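Local coordinates for protein tetracycline Repressor, class A (PDB 5MRU) that represses the tetracycline resistance gene by binding its operator DNA and loses affinity for it when tetracycline binds, at residues Val20-Leu25 and Gly96-Ala101; Ser85-Leu90 and Gly143-Glu148; Arg76-Gly81 and Leu117-Glu122. All coordinates share one frame; numbering follows the deposited sequence.

Contact 1: Val20-Leu25 and Gly96-Ala101; sequences VGVDGL and GARIHA. With MG (magnesium ion), chain C; TDC (5a,6-anhydrotetracycline), chain B.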
loop_
_atom_site.group_PDB
_atom_site.type_symbol
_atom_site.label_atom_id
_atom_site.label_comp_id
_atom_site.label_asym_id
_atom_site.label_seq_id
_atom_site.Cartn_x
_atom_site.Cartn_y
_atom_site.Cartn_z
ATOM N N VAL A 20 8.737 1.006 -18.871
ATOM C CA VAL A 20 9.518 -0.080 -18.249
ATOM C C VAL A 20 9.247 -0.273 -16.754
ATOM O O VAL A 20 9.851 -1.101 -16.125
ATOM C CB VAL A 20 11.056 0.132 -18.502
ATOM C CG1 VAL A 20 11.347 0.413 -19.971
ATOM C CG2 VAL A 20 11.602 1.286 -17.690
ATOM N N GLY A 21 8.306 0.457 -16.170
ATOM C CA GLY A 21 8.112 0.439 -14.714
ATOM C C GLY A 21 9.373 0.805 -13.924
ATOM O O GLY A 21 10.485 1.023 -14.480
ATOM N N VAL A 22 9.202 0.815 -12.609
ATOM C CA VAL A 22 10.307 1.101 -11.697
ATOM C C VAL A 22 11.494 0.150 -11.821
ATOM O O VAL A 22 12.605 0.604 -11.806
ATOM C CB VAL A 22 9.863 1.062 -10.208
ATOM C CG1 VAL A 22 11.092 1.218 -9.319
ATOM C CG2 VAL A 22 8.946 2.200 -9.904
ATOM N N ASP A 23 11.251 -1.146 -11.932
ATOM C CA ASP A 23 12.316 -2.170 -11.948
ATOM C C ASP A 23 13.274 -1.986 -13.118
ATOM O O ASP A 23 14.472 -2.186 -12.968
ATOM C CB ASP A 23 11.746 -3.610 -12.006
ATOM C CG ASP A 23 10.747 -3.927 -10.880
ATOM O OD1 ASP A 23 10.584 -3.166 -9.913
ATOM O OD2 ASP A 23 10.075 -4.957 -10.961
ATOM N N GLY A 24 12.759 -1.601 -14.281
ATOM C CA GLY A 24 13.596 -1.355 -15.468
ATOM C C GLY A 24 14.093 0.076 -15.609
ATOM O O GLY A 24 14.900 0.365 -16.476
ATOM N N LEU A 25 13.630 0.984 -14.781
ATOM C CA LEU A 25 14.066 2.379 -14.888
ATOM C C LEU A 25 15.430 2.590 -14.232
ATOM O O LEU A 25 15.582 2.402 -13.039
ATOM C CB LEU A 25 13.065 3.289 -14.210
ATOM C CG LEU A 25 13.474 4.748 -14.008
ATOM C CD1 LEU A 25 13.445 5.456 -15.334
ATOM C CD2 LEU A 25 12.556 5.482 -13.034
ATOM N N GLY A 96 3.002 4.127 -9.735
ATOM C CA GLY A 96 2.877 5.374 -9.030
ATOM C C GLY A 96 2.901 5.151 -7.547
ATOM O O GLY A 96 3.534 5.921 -6.823
ATOM N N ALA A 97 2.200 4.127 -7.070
ATOM C CA ALA A 97 1.998 4.015 -5.618
ATOM C C ALA A 97 3.256 3.512 -4.948
ATOM O O ALA A 97 3.567 3.894 -3.835
ATOM C CB ALA A 97 0.839 3.083 -5.304
ATOM N N ARG A 98 3.957 2.645 -5.649
ATOM C CA ARG A 98 5.096 1.973 -5.149
ATOM C C ARG A 98 6.159 3.004 -4.983
ATOM O O ARG A 98 6.877 3.027 -4.001
ATOM C CB ARG A 98 5.554 0.952 -6.169
ATOM C CG ARG A 98 6.449 -0.075 -5.565
ATOM C CD ARG A 98 6.929 -1.051 -6.613
ATOM N NE ARG A 98 8.358 -1.299 -6.458
ATOM C CZ ARG A 98 9.114 -1.746 -7.439
ATOM N NH1 ARG A 98 10.406 -1.947 -7.250
ATOM N NH2 ARG A 98 8.574 -2.000 -8.616
ATOM N N ILE A 99 6.250 3.888 -5.964
ATOM C CA ILE A 99 7.253 4.928 -5.938
ATOM C C ILE A 99 7.107 5.841 -4.752
ATOM O O ILE A 99 8.089 6.211 -4.131
ATOM C CB ILE A 99 7.240 5.675 -7.271
ATOM C CG1 ILE A 99 7.931 4.786 -8.289
ATOM C CG2 ILE A 99 7.961 7.005 -7.179
ATOM C CD1 ILE A 99 8.019 5.394 -9.662
ATOM N N HIS A 100 5.865 6.138 -4.406
ATOM C CA HIS A 100 5.525 7.105 -3.352
ATOM C C HIS A 100 5.832 6.603 -1.978
ATOM O O HIS A 100 6.057 7.377 -1.053
ATOM C CB HIS A 100 4.044 7.402 -3.388
ATOM C CG HIS A 100 3.625 8.336 -2.331
ATOM N ND1 HIS A 100 3.634 9.696 -2.511
ATOM C CD2 HIS A 100 3.254 8.127 -1.050
ATOM C CE1 HIS A 100 3.256 10.294 -1.396
ATOM N NE2 HIS A 100 3.049 9.363 -0.480
ATOM N N ALA A 101 5.800 5.285 -1.842
ATOM C CA ALA A 101 5.977 4.650 -0.543
ATOM C C ALA A 101 7.303 5.026 0.062
ATOM O O ALA A 101 8.328 5.020 -0.618
ATOM C CB ALA A 101 5.891 3.145 -0.692
HETATM MG MG MG C . 4.202 10.345 1.218
HETATM O O12 TDC B . 1.919 11.162 1.268
HETATM C C12 TDC B . 1.348 12.042 1.971
HETATM C C1B TDC B . 1.827 12.331 3.342
HETATM C C11 TDC B . 2.950 11.667 3.814
HETATM O O11 TDC B . 3.608 10.732 3.029
HETATM C C1A TDC B . 3.435 11.915 5.086
HETATM C C10 TDC B . 4.556 11.242 5.550
HETATM O O10 TDC B . 5.236 10.298 4.795
HETATM C C9 TDC B . 5.062 11.524 6.899
HETATM C C8 TDC B . 4.406 12.462 7.668
HETATM C C7 TDC B . 3.290 13.110 7.164
HETATM C C61 TDC B . 2.789 12.854 5.891
HETATM C C6 TDC B . 1.646 13.530 5.400
HETATM C C62 TDC B . 0.890 14.552 6.196
HETATM C C51 TDC B . 1.167 13.274 4.119
HETATM C C5 TDC B . -0.070 13.991 3.609
HETATM C C1C TDC B . 0.221 12.880 1.436
HETATM C C1 TDC B . 0.739 14.256 1.003
HETATM O O1 TDC B . 1.945 14.487 1.029
HETATM O O1C TDC B . -0.480 12.230 0.405
HETATM C C41 TDC B . -0.778 13.189 2.508
HETATM C C4 TDC B . -2.025 13.976 1.991
HETATM N N4 TDC B . -3.296 13.225 1.663
HETATM C C43 TDC B . -3.105 11.889 1.032
HETATM C C42 TDC B . -4.011 13.026 2.971
HETATM C C3 TDC B . -1.640 15.002 0.915
HETATM O O3 TDC B . -2.549 15.719 0.518
HETATM C C2 TDC B . -0.265 15.180 0.511
HETATM C C21 TDC B . 0.109 16.256 -0.421
HETATM O O21 TDC B . -0.738 17.082 -0.795
HETATM N N21 TDC B . 1.392 16.455 -0.793
HETATM O O HOH W 1 4.210 12.656 0.413
HETATM O O HOH W 2 4.859 8.619 2.102
#

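Contact 2: Ser85-Leu90 and Gly143-Glu148; sequences SFRQAL and GAVLEE. With TDC (5a,6-anhydrotetracycline), chain B.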
loop_
_atom_site.group_PDB
_atom_site.type_symbol
_atom_site.label_atom_id
_atom_site.label_comp_id
_atom_site.label_asym_id
_atom_site.label_seq_id
_atom_site.Cartn_x
_atom_site.Cartn_y
_atom_site.Cartn_z
ATOM N N SER A 85 -8.055 12.885 -5.170
ATOM C CA SER A 85 -7.083 13.589 -5.995
ATOM C C SER A 85 -5.675 13.008 -5.878
ATOM O O SER A 85 -4.950 12.921 -6.857
ATOM C CB SER A 85 -7.066 15.021 -5.572
ATOM O OG SER A 85 -6.291 15.741 -6.462
ATOM N N PHE A 86 -5.286 12.646 -4.654
ATOM C CA PHE A 86 -4.043 11.939 -4.398
ATOM C C PHE A 86 -4.023 10.683 -5.267
ATOM O O PHE A 86 -3.173 10.537 -6.136
ATOM C CB PHE A 86 -3.949 11.598 -2.908
ATOM C CG PHE A 86 -2.674 10.868 -2.495
ATOM C CD1 PHE A 86 -1.443 11.253 -2.962
ATOM C CD2 PHE A 86 -2.730 9.837 -1.576
ATOM C CE1 PHE A 86 -0.287 10.619 -2.564
ATOM C CE2 PHE A 86 -1.575 9.180 -1.169
ATOM C CZ PHE A 86 -0.341 9.578 -1.670
ATOM N N ARG A 87 -5.034 9.841 -5.077
ATOM C CA ARG A 87 -5.176 8.566 -5.775
ATOM C C ARG A 87 -4.989 8.670 -7.250
ATOM O O ARG A 87 -4.322 7.860 -7.831
ATOM C CB ARG A 87 -6.567 7.989 -5.538
ATOM C CG ARG A 87 -6.852 6.785 -6.391
ATOM C CD ARG A 87 -7.937 5.923 -5.780
ATOM N NE ARG A 87 -8.277 4.722 -6.583
ATOM C CZ ARG A 87 -9.211 4.667 -7.539
ATOM N NH1 ARG A 87 -9.887 5.743 -7.860
ATOM N NH2 ARG A 87 -9.462 3.533 -8.182
ATOM N N GLN A 88 -5.618 9.647 -7.864
ATOM C CA GLN A 88 -5.463 9.848 -9.324
ATOM C C GLN A 88 -4.035 10.249 -9.721
ATOM O O GLN A 88 -3.551 9.870 -10.803
ATOM C CB GLN A 88 -6.481 10.871 -9.853
ATOM C CG GLN A 88 -7.928 10.374 -9.787
ATOM C CD GLN A 88 -8.144 9.063 -10.551
ATOM O OE1 GLN A 88 -8.967 8.225 -10.153
ATOM N NE2 GLN A 88 -7.383 8.867 -11.637
ATOM N N ALA A 89 -3.343 10.982 -8.841
ATOM C CA ALA A 89 -1.936 11.308 -9.084
ATOM C C ALA A 89 -1.099 10.028 -9.113
ATOM O O ALA A 89 -0.213 9.866 -9.933
ATOM C CB ALA A 89 -1.446 12.253 -8.005
ATOM N N LEU A 90 -1.398 9.113 -8.199
ATOM C CA LEU A 90 -0.719 7.829 -8.132
ATOM C C LEU A 90 -1.005 6.933 -9.338
ATOM O O LEU A 90 -0.073 6.282 -9.838
ATOM C CB LEU A 90 -1.103 7.095 -6.851
ATOM C CG LEU A 90 -0.685 7.769 -5.559
ATOM C CD1 LEU A 90 -0.892 6.889 -4.335
ATOM C CD2 LEU A 90 0.773 8.179 -5.634
ATOM N N GLY A 143 -2.174 1.842 -0.392
ATOM C CA GLY A 143 -2.541 0.435 -0.351
ATOM C C GLY A 143 -3.462 0.121 -1.516
ATOM O O GLY A 143 -3.147 -0.758 -2.334
ATOM N N ALA A 144 -4.575 0.872 -1.624
ATOM C CA ALA A 144 -5.580 0.561 -2.650
ATOM C C ALA A 144 -4.954 0.613 -4.058
ATOM O O ALA A 144 -5.130 -0.309 -4.857
ATOM C CB ALA A 144 -6.749 1.494 -2.572
ATOM N N VAL A 145 -4.161 1.642 -4.320
ATOM C CA VAL A 145 -3.614 1.817 -5.638
ATOM C C VAL A 145 -2.594 0.733 -5.894
ATOM O O VAL A 145 -2.610 0.121 -6.963
ATOM C CB VAL A 145 -2.976 3.190 -5.808
ATOM C CG1 VAL A 145 -2.226 3.277 -7.125
ATOM C CG2 VAL A 145 -4.049 4.270 -5.710
ATOM N N LEU A 146 -1.725 0.471 -4.917
ATOM C CA LEU A 146 -0.742 -0.581 -5.096
ATOM C C LEU A 146 -1.412 -1.868 -5.545
ATOM O O LEU A 146 -0.921 -2.528 -6.427
ATOM C CB LEU A 146 0.021 -0.851 -3.807
ATOM C CG LEU A 146 1.241 -1.768 -3.896
ATOM C CD1 LEU A 146 2.408 -1.047 -4.523
ATOM C CD2 LEU A 146 1.610 -2.215 -2.500
ATOM N N GLU A 147 -2.526 -2.231 -4.938
ATOM C CA GLU A 147 -3.181 -3.494 -5.258
ATOM C C GLU A 147 -3.790 -3.390 -6.626
ATOM O O GLU A 147 -3.661 -4.306 -7.436
ATOM C CB GLU A 147 -4.199 -3.885 -4.214
ATOM C CG GLU A 147 -3.591 -4.168 -2.839
ATOM C CD GLU A 147 -3.580 -5.643 -2.521
ATOM O OE1 GLU A 147 -3.592 -6.430 -3.490
ATOM O OE2 GLU A 147 -3.573 -6.012 -1.324
ATOM N N GLU A 148 -4.378 -2.254 -6.941
ATOM C CA GLU A 148 -4.876 -2.083 -8.298
ATOM C C GLU A 148 -3.770 -2.189 -9.367
ATOM O O GLU A 148 -3.966 -2.805 -10.397
ATOM C CB GLU A 148 -5.623 -0.743 -8.434
ATOM C CG GLU A 148 -6.026 -0.464 -9.885
ATOM C CD GLU A 148 -6.952 0.716 -10.086
ATOM O OE1 GLU A 148 -7.212 1.493 -9.126
ATOM O OE2 GLU A 148 -7.412 0.817 -11.258
HETATM O O12 TDC B . 1.919 11.162 1.268
HETATM C C12 TDC B . 1.348 12.042 1.971
HETATM C C1B TDC B . 1.827 12.331 3.342
HETATM C C11 TDC B . 2.950 11.667 3.814
HETATM O O11 TDC B . 3.608 10.732 3.029
HETATM C C1A TDC B . 3.435 11.915 5.086
HETATM C C10 TDC B . 4.556 11.242 5.550
HETATM O O10 TDC B . 5.236 10.298 4.795
HETATM C C9 TDC B . 5.062 11.524 6.899
HETATM C C8 TDC B . 4.406 12.462 7.668
HETATM C C7 TDC B . 3.290 13.110 7.164
HETATM C C61 TDC B . 2.789 12.854 5.891
HETATM C C6 TDC B . 1.646 13.530 5.400
HETATM C C62 TDC B . 0.890 14.552 6.196
HETATM C C51 TDC B . 1.167 13.274 4.119
HETATM C C5 TDC B . -0.070 13.991 3.609
HETATM C C1C TDC B . 0.221 12.880 1.436
HETATM C C1 TDC B . 0.739 14.256 1.003
HETATM O O1 TDC B . 1.945 14.487 1.029
HETATM O O1C TDC B . -0.480 12.230 0.405
HETATM C C41 TDC B . -0.778 13.189 2.508
HETATM C C4 TDC B . -2.025 13.976 1.991
HETATM N N4 TDC B . -3.296 13.225 1.663
HETATM C C43 TDC B . -3.105 11.889 1.032
HETATM C C42 TDC B . -4.011 13.026 2.971
HETATM C C3 TDC B . -1.640 15.002 0.915
HETATM O O3 TDC B . -2.549 15.719 0.518
HETATM C C2 TDC B . -0.265 15.180 0.511
HETATM C C21 TDC B . 0.109 16.256 -0.421
HETATM O O21 TDC B . -0.738 17.082 -0.795
HETATM N N21 TDC B . 1.392 16.455 -0.793
#

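Contact 3: Arg76-Gly81 and Leu117-Glu122; sequences RSFLTG and LRFLCE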
loop_
_atom_site.group_PDB
_atom_site.type_symbol
_atom_site.label_atom_id
_atom_site.label_comp_id
_atom_site.label_asym_id
_atom_site.label_seq_id
_atom_site.Cartn_x
_atom_site.Cartn_y
_atom_site.Cartn_z
ATOM N N ARG A 76 -15.207 17.169 5.370
ATOM C CA ARG A 76 -15.546 15.969 4.601
ATOM C C ARG A 76 -15.138 16.130 3.154
ATOM O O ARG A 76 -14.416 15.302 2.628
ATOM C CB ARG A 76 -17.048 15.672 4.635
ATOM C CG ARG A 76 -17.497 14.771 5.773
ATOM C CD ARG A 76 -19.017 14.694 5.824
ATOM N NE ARG A 76 -19.498 14.317 7.151
ATOM C CZ ARG A 76 -19.491 13.078 7.645
ATOM N NH1 ARG A 76 -19.021 12.070 6.911
ATOM N NH2 ARG A 76 -19.954 12.848 8.883
ATOM N N SER A 77 -15.622 17.200 2.520
ATOM C CA SER A 77 -15.405 17.419 1.094
ATOM C C SER A 77 -13.925 17.568 0.758
ATOM O O SER A 77 -13.514 17.155 -0.314
ATOM C CB SER A 77 -16.156 18.649 0.618
ATOM O OG SER A 77 -15.498 19.814 1.059
ATOM N N PHE A 78 -13.137 18.139 1.673
ATOM C CA PHE A 78 -11.682 18.251 1.490
ATOM C C PHE A 78 -10.941 16.908 1.568
ATOM O O PHE A 78 -10.158 16.572 0.678
ATOM C CB PHE A 78 -11.062 19.199 2.519
ATOM C CG PHE A 78 -9.576 19.063 2.616
ATOM C CD1 PHE A 78 -8.767 19.460 1.566
ATOM C CD2 PHE A 78 -8.982 18.478 3.722
ATOM C CE1 PHE A 78 -7.388 19.283 1.616
ATOM C CE2 PHE A 78 -7.602 18.306 3.781
ATOM C CZ PHE A 78 -6.801 18.708 2.723
ATOM N N LEU A 79 -11.145 16.163 2.652
ATOM C CA LEU A 79 -10.504 14.856 2.800
ATOM C C LEU A 79 -10.894 13.883 1.705
ATOM O O LEU A 79 -10.052 13.073 1.262
ATOM C CB LEU A 79 -10.854 14.201 4.127
ATOM C CG LEU A 79 -10.325 14.890 5.373
ATOM C CD1 LEU A 79 -10.970 14.279 6.620
ATOM C CD2 LEU A 79 -8.816 14.877 5.482
ATOM N N THR A 80 -12.168 13.937 1.305
ATOM C CA THR A 80 -12.694 13.079 0.248
ATOM C C THR A 80 -12.025 13.429 -1.052
ATOM O O THR A 80 -11.361 12.587 -1.676
ATOM C CB THR A 80 -14.201 13.253 0.057
ATOM O OG1 THR A 80 -14.909 12.629 1.143
ATOM C CG2 THR A 80 -14.630 12.625 -1.244
ATOM N N GLY A 81 -12.188 14.684 -1.439
ATOM C CA GLY A 81 -11.584 15.192 -2.642
ATOM C C GLY A 81 -10.088 14.971 -2.657
ATOM O O GLY A 81 -9.526 14.463 -3.643
ATOM N N LEU A 117 -3.518 20.651 7.742
ATOM C CA LEU A 117 -3.761 20.652 9.193
ATOM C C LEU A 117 -4.556 21.853 9.755
ATOM O O LEU A 117 -5.669 21.681 10.272
ATOM C CB LEU A 117 -2.418 20.556 9.916
ATOM C CG LEU A 117 -2.056 19.178 10.468
ATOM C CD1 LEU A 117 -0.686 18.729 9.973
ATOM C CD2 LEU A 117 -2.148 19.223 11.999
ATOM N N ARG A 118 -3.976 23.053 9.644
ATOM C CA ARG A 118 -4.556 24.280 10.215
ATOM C C ARG A 118 -5.979 24.503 9.724
ATOM O O ARG A 118 -6.701 25.326 10.285
ATOM C CB ARG A 118 -3.692 25.510 9.896
ATOM N N PHE A 119 -6.358 23.789 8.664
ATOM C CA PHE A 119 -7.744 23.692 8.241
ATOM C C PHE A 119 -8.520 22.681 9.090
ATOM O O PHE A 119 -9.605 22.984 9.564
ATOM C CB PHE A 119 -7.812 23.309 6.758
ATOM C CG PHE A 119 -9.208 23.129 6.242
ATOM C CD1 PHE A 119 -10.002 24.226 5.960
ATOM C CD2 PHE A 119 -9.723 21.867 6.037
ATOM C CE1 PHE A 119 -11.290 24.068 5.479
ATOM C CE2 PHE A 119 -11.008 21.699 5.558
ATOM C CZ PHE A 119 -11.796 22.801 5.280
ATOM N N LEU A 120 -7.983 21.476 9.268
ATOM C CA LEU A 120 -8.720 20.442 9.988
ATOM C C LEU A 120 -8.860 20.797 11.464
ATOM O O LEU A 120 -9.928 20.607 12.068
ATOM C CB LEU A 120 -8.051 19.095 9.828
ATOM C CG LEU A 120 -7.981 18.531 8.382
ATOM C CD1 LEU A 120 -6.850 17.525 8.253
ATOM C CD2 LEU A 120 -9.283 17.893 7.907
ATOM N N CYS A 121 -7.799 21.344 12.048
ATOM C CA CYS A 121 -7.898 21.894 13.399
ATOM C C CYS A 121 -8.944 22.994 13.445
ATOM O O CYS A 121 -9.805 22.998 14.318
ATOM C CB CYS A 121 -6.543 22.399 13.876
ATOM S SG CYS A 121 -5.356 21.044 14.007
ATOM N N GLU A 122 -8.886 23.908 12.483
ATOM C CA GLU A 122 -9.923 24.925 12.321
ATOM C C GLU A 122 -11.313 24.310 12.446
ATOM O O GLU A 122 -12.194 24.890 13.073
ATOM C CB GLU A 122 -9.810 25.611 10.949
ATOM C CG GLU A 122 -9.982 27.118 10.996
ATOM C CD GLU A 122 -8.853 27.801 11.739
ATOM O OE1 GLU A 122 -7.685 27.357 11.563
ATOM O OE2 GLU A 122 -9.145 28.768 12.490
#

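Contact 1: Val20-Leu25 and Gly96-Ala101
Val-22 lies against Arg-98 and Ile-99, and each carbon of its side chain has a partner. CB sits over a face of the Arg-98 guanidinium, 3.7 Å from Arg-98 NH2. From there the side chain forks. With CG1 anti to the backbone N (chi1 174°), this branch stays over the same flat group near its rim, while CG2 turns to Ile-99, where it packs on CG1 and CD1 of the isoleucine. The two side chains run past each other in opposite directions.

Asp-23 takes the guanidinium at its edge. Both terminal nitrogens grip a single carboxylate oxygen: Asp-23 OD1 is 2.7 Å from Arg-98 NH2 and 2.9 Å from Arg-98 NH1. The oxygen lies close to the guanidinium plane, but the carboxylate is turned 62° against it, so this is a forked, end-on salt bridge and not a coplanar two-by-two pair. Across the dimer interface, Asp-23 and Arg-98 also form long, weak ion pairs with Arg-98 and Asp-23 of the second subunit, and the two Arg-98 NH1 atoms come close to each other.

One residue beyond Ile-99, His-100 NE2 coordinates the magnesium ion at 2.3 Å, together with O11 and O12 of anhydrotetracycline and two waters. The contact thus joins helix 7-24 of the DNA-binding region to the short helix 96-100 that carries a metal ligand, a placement consistent with relaying inducer binding to the DNA-binding domain. Leu-52 of helix 48-63 also touches Val-22, and Leu-146 of helix 127-153 packs on Arg-98.

Contact 2: Ser85-Leu90 and Gly143-Glu148
The guanidinium of Arg-87 and the carboxylate of Glu-148 meet with their planes 32° apart, and the carboxylate oxygen approaches obliquely. The Phe-86 ring, next to Arg-87 on helix 75-91, is covered on both faces: Leu-90 CD1 lies over one, toward the rim, and O1C of anhydrotetracycline stands 3.3 Å above the centre of the other. The ligand's methyl carbon C43 also comes to 3.3 Å from Phe-86 CD2, and the His-100 ring packs edge-to-face with that of Phe-86.

Across the helix pair, Val-145 divides its two methyls between Arg-87 and Leu-90. Its CG2 touches Arg-87 CG at 3.8 Å, and its CG1 reaches Leu-90 CB at 4.0 Å, which places the two branches on successive turns of helix 75-91. The Arg-87 chain leaves with CG anti to the backbone N (chi1 171°) and stays extended to NE, passing Val-145 and bringing NH2 to 3.2 Å from Glu-148 OE1. Glu-148, extended as well, crosses it at about a right angle. The axes of the two helical segments are 10.1 Å apart and inclined by 31°.

Arg-87 has a second, long and weak ion partner in Asp-184, while Phe-187 of helix 183-199 packs on it. The hydrogen bond within the salt bridge is weak, so the pairing is probably mainly electrostatic and sets the orientation of the two groups only loosely, while the apolar contacts hold helix 75-91, which carries pocket residue Phe-86, against helix 127-153, which also lines the pocket.

Contact 3: Arg76-Gly81 and Leu117-Glu122
In the helical turn that sets Phe-78 and Leu-79 against Phe-119 and Leu-120, the carbonyl oxygen of Arg-76 is gripped twice by Thr-80. Thr-80 N binds Arg-76 O at 2.9 Å in the helical pattern, and the hydroxyl Thr-80 OG1 donates to the same oxygen at 3.1 Å from well above the carbonyl plane. The threonine side chain is thereby tied back onto its own helix.

The interface itself is apolar. Phe-119 turns its edge toward the face of Phe-78 in an offset T-shaped pair, with centroids 5.6 Å apart and planes at 70°. The Phe-119 ring is offset, and its CE2 lies 3.9 Å from Phe-78 CB. Both rings project with CG anti to the backbone N (chi1 164° for Phe-78), and the two side chains pass in opposite directions.

Leu-120 fills in beside them with one methyl: its CD2 stands near the plane of the Phe-78 ring, at the edge, 4.2 Å from Phe-78 CD2, and packs on Leu-79 CD2 at 3.9 Å. Leu-134 of helix 127-153 touches both leucines.

The two helical segments run roughly antiparallel, at 144°, with axes 11.4 Å apart. This antiparallel helix packing lies within the all-helical, C-terminal ligand-binding domain of the TetR family; here it joins helices 75-91 and 107-123 beside the tetracycline pocket, the Phe-78 side chain about 6 Å from the bound anhydrotetracycline, nearest atoms.

Contacts 2 and 3 share helix 75-91 and follow one another along it, their centres about 19 Å apart, and the anhydrotetracycline lies beside this helix. Phe-86 supplies part of the pocket wall at contact 2; at the contact 3 end, the ligand is hydrogen-bonded by Asn-82 and Gln-116, each the neighbour in sequence of a contact 3 segment. Contacts 1 and 2, centred about 13 Å apart, touch directly: Ala-97 CB is 3.6 Å from Val-145 CG1, and Gly-96 O is 3.8 Å from Leu-90 CD2. Contact 3 lies about 29 Å from contact 1, centre to centre. Contacts 1 and 2 also meet the second subunit, whereas contact 3 stays within one chain.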